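Local structure of lipase aflb (Neosartorya fumigata, 6IDY) at residues Ile98-Asn111 with Ala170-Gly182. The protein is a fungal lipase that probably hydrolyses ester bonds of acylglycerol lipids and carries a bound calcium ion. Sequence-based numbering, arbitrary orientation.
Sequences ILSFLNGYLNLDLN and ATPAGTTYYFNFG
The ring of F101 fills the corner made where Y178 stands against a face of F179, Y178 CD2 lying over the centre of the F179 ring. F101 CZ is 3.6 Å above the Y178 ring plane, over its centre, and the two planes are inclined by only 32°. Against F179 the planes are nearly perpendicular, at 89°, and CD2 of F101 lies 3.5 Å from CZ of F179. With CG anti to the backbone N, F101 reaches away from helix 98-103 into this corner, completing a three-ring aromatic cluster. I98 CG2 and L102 CD2 also border the F179 ring, and L102 CD2 meets the methyl CG2 of T175 at 3.8 Å.

A second, polar bump is the amide of N111, set against the first turn of helix 173-178. OD1 accepts from T175 N at 2.8 Å, in the carbonyl plane and on a lone pair, though bent at the hydrogen. ND2 spends its two hydrogens in nearly straight bonds to T175 OG1 and Y105 O, both close to the amide plane, so three bonds fix the rotation of this flat group. One water links T175 OG1 to F101 O. G174, without a side chain, provides the hollow: L110 O comes within 3.4 Å of its CA, a CA-H...O contact. N111 OD1 approaches the same CA to 3.1 Å. P172, at the N-cap position, closes the end, its CG meeting the edge of the Y105 ring.

The axes of segments 98-103 and 173-178 approach to 11.8 Å, at 157°, and side chains bridge that gap. L102 and Y105 also pack on I417 of helix 414-424, where Y105 OH bonds E421; T176 and Y177 rest on strand 227-232, while W194 of strand 190-195 bonds L110 O. The contact thus joins the N-terminal helices to the loop and helix after strand 161-166 of a mostly parallel sheet, consistent with an alpha/beta-hydrolase fold.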
loop_
_atom_site.group_PDB
_atom_site.type_symbol
_atom_site.label_atom_id
_atom_site.label_comp_id
_atom_site.label_asym_id
_atom_site.label_seq_id
_atom_site.Cartn_x
_atom_site.Cartn_y
_atom_site.Cartn_z
ATOM N N ILE A 98 -9.550 18.511 2.412
ATOM C CA ILE A 98 -8.821 17.273 2.130
ATOM C C ILE A 98 -8.412 17.269 0.650
ATOM O O ILE A 98 -7.242 17.017 0.359
ATOM C CB ILE A 98 -9.580 16.003 2.622
ATOM C CG1 ILE A 98 -9.672 16.020 4.174
ATOM C CG2 ILE A 98 -8.891 14.708 2.127
ATOM C CD1 ILE A 98 -10.639 15.039 4.826
ATOM N N LEU A 99 -9.345 17.652 -0.264
ATOM C CA LEU A 99 -9.090 17.773 -1.704
ATOM C C LEU A 99 -7.927 18.732 -1.981
ATOM O O LEU A 99 -7.064 18.416 -2.803
ATOM C CB LEU A 99 -10.341 18.256 -2.468
ATOM C CG LEU A 99 -11.383 17.206 -2.861
ATOM C CD1 LEU A 99 -12.596 17.860 -3.502
ATOM C CD2 LEU A 99 -10.806 16.168 -3.810
ATOM N N SER A 100 -7.893 19.883 -1.274
ATOM C CA SER A 100 -6.839 20.894 -1.395
ATOM C C SER A 100 -5.481 20.312 -1.007
ATOM O O SER A 100 -4.503 20.545 -1.717
ATOM C CB SER A 100 -7.165 22.119 -0.544
ATOM O OG SER A 100 -6.168 23.119 -0.661
ATOM N N PHE A 101 -5.434 19.525 0.093
ATOM C CA PHE A 101 -4.224 18.863 0.585
ATOM C C PHE A 101 -3.744 17.812 -0.425
ATOM O O PHE A 101 -2.565 17.805 -0.776
ATOM C CB PHE A 101 -4.460 18.245 1.980
ATOM C CG PHE A 101 -3.307 17.433 2.534
ATOM C CD1 PHE A 101 -2.173 18.061 3.043
ATOM C CD2 PHE A 101 -3.363 16.046 2.565
ATOM C CE1 PHE A 101 -1.111 17.312 3.561
ATOM C CE2 PHE A 101 -2.299 15.297 3.081
ATOM C CZ PHE A 101 -1.180 15.936 3.573
ATOM N N LEU A 102 -4.665 16.952 -0.906
ATOM C CA LEU A 102 -4.377 15.905 -1.897
ATOM C C LEU A 102 -3.907 16.508 -3.227
ATOM O O LEU A 102 -3.055 15.919 -3.895
ATOM C CB LEU A 102 -5.614 15.019 -2.137
ATOM C CG LEU A 102 -6.129 14.171 -0.963
ATOM C CD1 LEU A 102 -7.499 13.627 -1.269
ATOM C CD2 LEU A 102 -5.183 13.011 -0.628
ATOM N N ASN A 103 -4.452 17.692 -3.593
ATOM C CA ASN A 103 -4.108 18.413 -4.822
ATOM C C ASN A 103 -2.625 18.809 -4.900
ATOM O O ASN A 103 -2.052 18.786 -5.991
ATOM C CB ASN A 103 -5.025 19.622 -5.031
ATOM C CG ASN A 103 -4.884 20.297 -6.378
ATOM O OD1 ASN A 103 -5.003 19.672 -7.437
ATOM N ND2 ASN A 103 -4.636 21.594 -6.362
ATOM N N GLY A 104 -2.021 19.125 -3.752
ATOM C CA GLY A 104 -0.617 19.517 -3.672
ATOM C C GLY A 104 0.349 18.425 -3.249
ATOM O O GLY A 104 1.404 18.737 -2.693
ATOM N N TYR A 105 0.016 17.143 -3.535
ATOM C CA TYR A 105 0.826 15.972 -3.155
ATOM C C TYR A 105 2.238 15.937 -3.787
ATOM O O TYR A 105 3.169 15.482 -3.122
ATOM C CB TYR A 105 0.067 14.647 -3.428
ATOM C CG TYR A 105 0.109 14.171 -4.867
ATOM C CD1 TYR A 105 -0.714 14.738 -5.835
ATOM C CD2 TYR A 105 0.983 13.163 -5.263
ATOM C CE1 TYR A 105 -0.661 14.322 -7.165
ATOM C CE2 TYR A 105 1.049 12.742 -6.592
ATOM C CZ TYR A 105 0.220 13.321 -7.539
ATOM O OH TYR A 105 0.263 12.892 -8.845
ATOM N N LEU A 106 2.387 16.378 -5.061
ATOM C CA LEU A 106 3.672 16.356 -5.779
ATOM C C LEU A 106 4.770 17.203 -5.151
ATOM O O LEU A 106 5.931 16.793 -5.147
ATOM C CB LEU A 106 3.508 16.745 -7.253
ATOM C CG LEU A 106 2.980 15.692 -8.219
ATOM C CD1 LEU A 106 2.871 16.275 -9.592
ATOM C CD2 LEU A 106 3.898 14.469 -8.288
ATOM N N ASN A 107 4.407 18.377 -4.631
ATOM C CA ASN A 107 5.344 19.305 -3.999
ATOM C C ASN A 107 5.442 19.112 -2.477
ATOM O O ASN A 107 6.253 19.780 -1.828
ATOM C CB ASN A 107 5.009 20.752 -4.382
ATOM C CG ASN A 107 5.190 21.025 -5.857
ATOM O OD1 ASN A 107 4.227 21.052 -6.629
ATOM N ND2 ASN A 107 6.432 21.216 -6.285
ATOM N N LEU A 108 4.655 18.170 -1.921
ATOM C CA LEU A 108 4.651 17.854 -0.490
ATOM C C LEU A 108 5.968 17.177 -0.081
ATOM O O LEU A 108 6.401 16.221 -0.735
ATOM C CB LEU A 108 3.435 16.967 -0.138
ATOM C CG LEU A 108 3.224 16.599 1.334
ATOM C CD1 LEU A 108 2.520 17.715 2.090
ATOM C CD2 LEU A 108 2.422 15.316 1.461
ATOM N N ASP A 109 6.597 17.685 0.998
ATOM C CA ASP A 109 7.864 17.181 1.542
ATOM C C ASP A 109 7.817 15.710 1.967
ATOM O O ASP A 109 8.817 15.011 1.812
ATOM C CB ASP A 109 8.368 18.069 2.691
ATOM C CG ASP A 109 8.737 19.490 2.289
ATOM O OD1 ASP A 109 9.183 19.690 1.133
ATOM O OD2 ASP A 109 8.598 20.402 3.137
ATOM N N LEU A 110 6.653 15.234 2.461
ATOM C CA LEU A 110 6.452 13.843 2.895
ATOM C C LEU A 110 6.542 12.833 1.735
ATOM O O LEU A 110 6.796 11.656 1.982
ATOM C CB LEU A 110 5.098 13.658 3.619
ATOM C CG LEU A 110 4.689 14.662 4.707
ATOM C CD1 LEU A 110 3.274 14.391 5.176
ATOM C CD2 LEU A 110 5.665 14.658 5.894
ATOM N N ASN A 111 6.313 13.287 0.485
ATOM C CA ASN A 111 6.344 12.429 -0.706
ATOM C C ASN A 111 7.684 12.453 -1.448
ATOM O O ASN A 111 7.850 11.742 -2.437
ATOM C CB ASN A 111 5.192 12.785 -1.652
ATOM C CG ASN A 111 3.836 12.492 -1.082
ATOM O OD1 ASN A 111 3.646 11.564 -0.300
ATOM N ND2 ASN A 111 2.852 13.270 -1.473
ATOM N N ALA A 170 0.625 3.264 -7.521
ATOM C CA ALA A 170 0.324 4.617 -7.992
ATOM C C ALA A 170 0.136 5.671 -6.893
ATOM O O ALA A 170 -0.267 6.796 -7.194
ATOM C CB ALA A 170 -0.901 4.568 -8.894
ATOM N N THR A 171 0.416 5.317 -5.630
ATOM C CA THR A 171 0.171 6.238 -4.522
ATOM C C THR A 171 1.420 6.426 -3.663
ATOM O O THR A 171 1.949 5.438 -3.150
ATOM C CB THR A 171 -1.077 5.807 -3.714
ATOM O OG1 THR A 171 -2.003 5.117 -4.562
ATOM C CG2 THR A 171 -1.787 6.992 -3.069
ATOM N N PRO A 172 1.925 7.678 -3.528
ATOM C CA PRO A 172 3.126 7.904 -2.698
ATOM C C PRO A 172 2.877 7.556 -1.234
ATOM O O PRO A 172 1.772 7.756 -0.740
ATOM C CB PRO A 172 3.413 9.406 -2.865
ATOM C CG PRO A 172 2.619 9.840 -4.036
ATOM C CD PRO A 172 1.421 8.949 -4.085
ATOM N N ALA A 173 3.911 7.054 -0.553
ATOM C CA ALA A 173 3.870 6.654 0.852
ATOM C C ALA A 173 3.458 7.765 1.792
ATOM O O ALA A 173 2.583 7.553 2.631
ATOM C CB ALA A 173 5.219 6.098 1.273
ATOM N N GLY A 174 4.092 8.930 1.640
ATOM C CA GLY A 174 3.867 10.100 2.477
ATOM C C GLY A 174 2.412 10.459 2.642
ATOM O O GLY A 174 1.919 10.514 3.771
ATOM N N THR A 175 1.706 10.663 1.514
ATOM C CA THR A 175 0.283 10.997 1.536
ATOM C C THR A 175 -0.552 9.810 2.021
ATOM O O THR A 175 -1.428 10.013 2.864
ATOM C CB THR A 175 -0.192 11.588 0.199
ATOM O OG1 THR A 175 0.535 12.793 -0.039
ATOM C CG2 THR A 175 -1.671 11.929 0.218
ATOM N N THR A 176 -0.272 8.590 1.510
ATOM C CA THR A 176 -0.959 7.349 1.882
ATOM C C THR A 176 -1.059 7.155 3.393
ATOM O O THR A 176 -2.160 6.980 3.927
ATOM C CB THR A 176 -0.266 6.139 1.245
ATOM O OG1 THR A 176 -0.375 6.258 -0.165
ATOM C CG2 THR A 176 -0.840 4.778 1.718
ATOM N N TYR A 177 0.087 7.209 4.067
ATOM C CA TYR A 177 0.173 6.936 5.493
ATOM C C TYR A 177 -0.133 8.124 6.395
ATOM O O TYR A 177 -0.385 7.918 7.576
ATOM C CB TYR A 177 1.527 6.315 5.807
ATOM C CG TYR A 177 1.603 4.908 5.256
ATOM C CD1 TYR A 177 0.807 3.891 5.777
ATOM C CD2 TYR A 177 2.426 4.605 4.175
ATOM C CE1 TYR A 177 0.844 2.601 5.253
ATOM C CE2 TYR A 177 2.482 3.312 3.649
ATOM C CZ TYR A 177 1.698 2.311 4.205
ATOM O OH TYR A 177 1.766 1.026 3.738
ATOM N N TYR A 178 -0.193 9.341 5.839
ATOM C CA TYR A 178 -0.547 10.553 6.578
ATOM C C TYR A 178 -1.929 10.365 7.242
ATOM O O TYR A 178 -2.114 10.756 8.394
ATOM C CB TYR A 178 -0.554 11.762 5.614
ATOM C CG TYR A 178 -0.967 13.077 6.237
ATOM C CD1 TYR A 178 -0.027 13.925 6.812
ATOM C CD2 TYR A 178 -2.295 13.498 6.205
ATOM C CE1 TYR A 178 -0.402 15.147 7.374
ATOM C CE2 TYR A 178 -2.683 14.717 6.765
ATOM C CZ TYR A 178 -1.732 15.534 7.356
ATOM O OH TYR A 178 -2.108 16.739 7.898
ATOM N N PHE A 179 -2.869 9.722 6.521
ATOM C CA PHE A 179 -4.239 9.481 6.961
ATOM C C PHE A 179 -4.473 8.130 7.659
ATOM O O PHE A 179 -5.631 7.758 7.884
ATOM C CB PHE A 179 -5.196 9.645 5.771
ATOM C CG PHE A 179 -5.248 11.034 5.182
ATOM C CD1 PHE A 179 -5.866 12.076 5.866
ATOM C CD2 PHE A 179 -4.724 11.290 3.919
ATOM C CE1 PHE A 179 -5.933 13.356 5.314
ATOM C CE2 PHE A 179 -4.809 12.567 3.358
ATOM C CZ PHE A 179 -5.420 13.588 4.057
ATOM N N ASN A 180 -3.404 7.395 8.015
ATOM C CA ASN A 180 -3.599 6.119 8.695
ATOM C C ASN A 180 -2.367 5.666 9.487
ATOM O O ASN A 180 -2.070 6.271 10.512
ATOM C CB ASN A 180 -4.118 5.017 7.740
ATOM C CG ASN A 180 -3.463 5.014 6.391
ATOM O OD1 ASN A 180 -2.370 4.481 6.224
ATOM N ND2 ASN A 180 -4.120 5.595 5.404
ATOM N N PHE A 181 -1.666 4.610 9.033
ATOM C CA PHE A 181 -0.551 3.982 9.750
ATOM C C PHE A 181 0.685 4.872 9.968
ATOM O O PHE A 181 1.585 4.465 10.703
ATOM C CB PHE A 181 -0.168 2.637 9.118
ATOM C CG PHE A 181 -1.133 1.532 9.497
ATOM C CD1 PHE A 181 -1.183 1.044 10.799
ATOM C CD2 PHE A 181 -1.991 0.978 8.551
ATOM C CE1 PHE A 181 -2.072 0.024 11.149
ATOM C CE2 PHE A 181 -2.876 -0.049 8.898
ATOM C CZ PHE A 181 -2.907 -0.523 10.193
ATOM N N GLY A 182 0.680 6.101 9.448
ATOM C CA GLY A 182 1.730 7.065 9.762
ATOM C C GLY A 182 1.629 7.417 11.242
ATOM O O GLY A 182 2.596 7.893 11.842
HETATM O O HOH W 1 -0.952 15.223 -0.001
#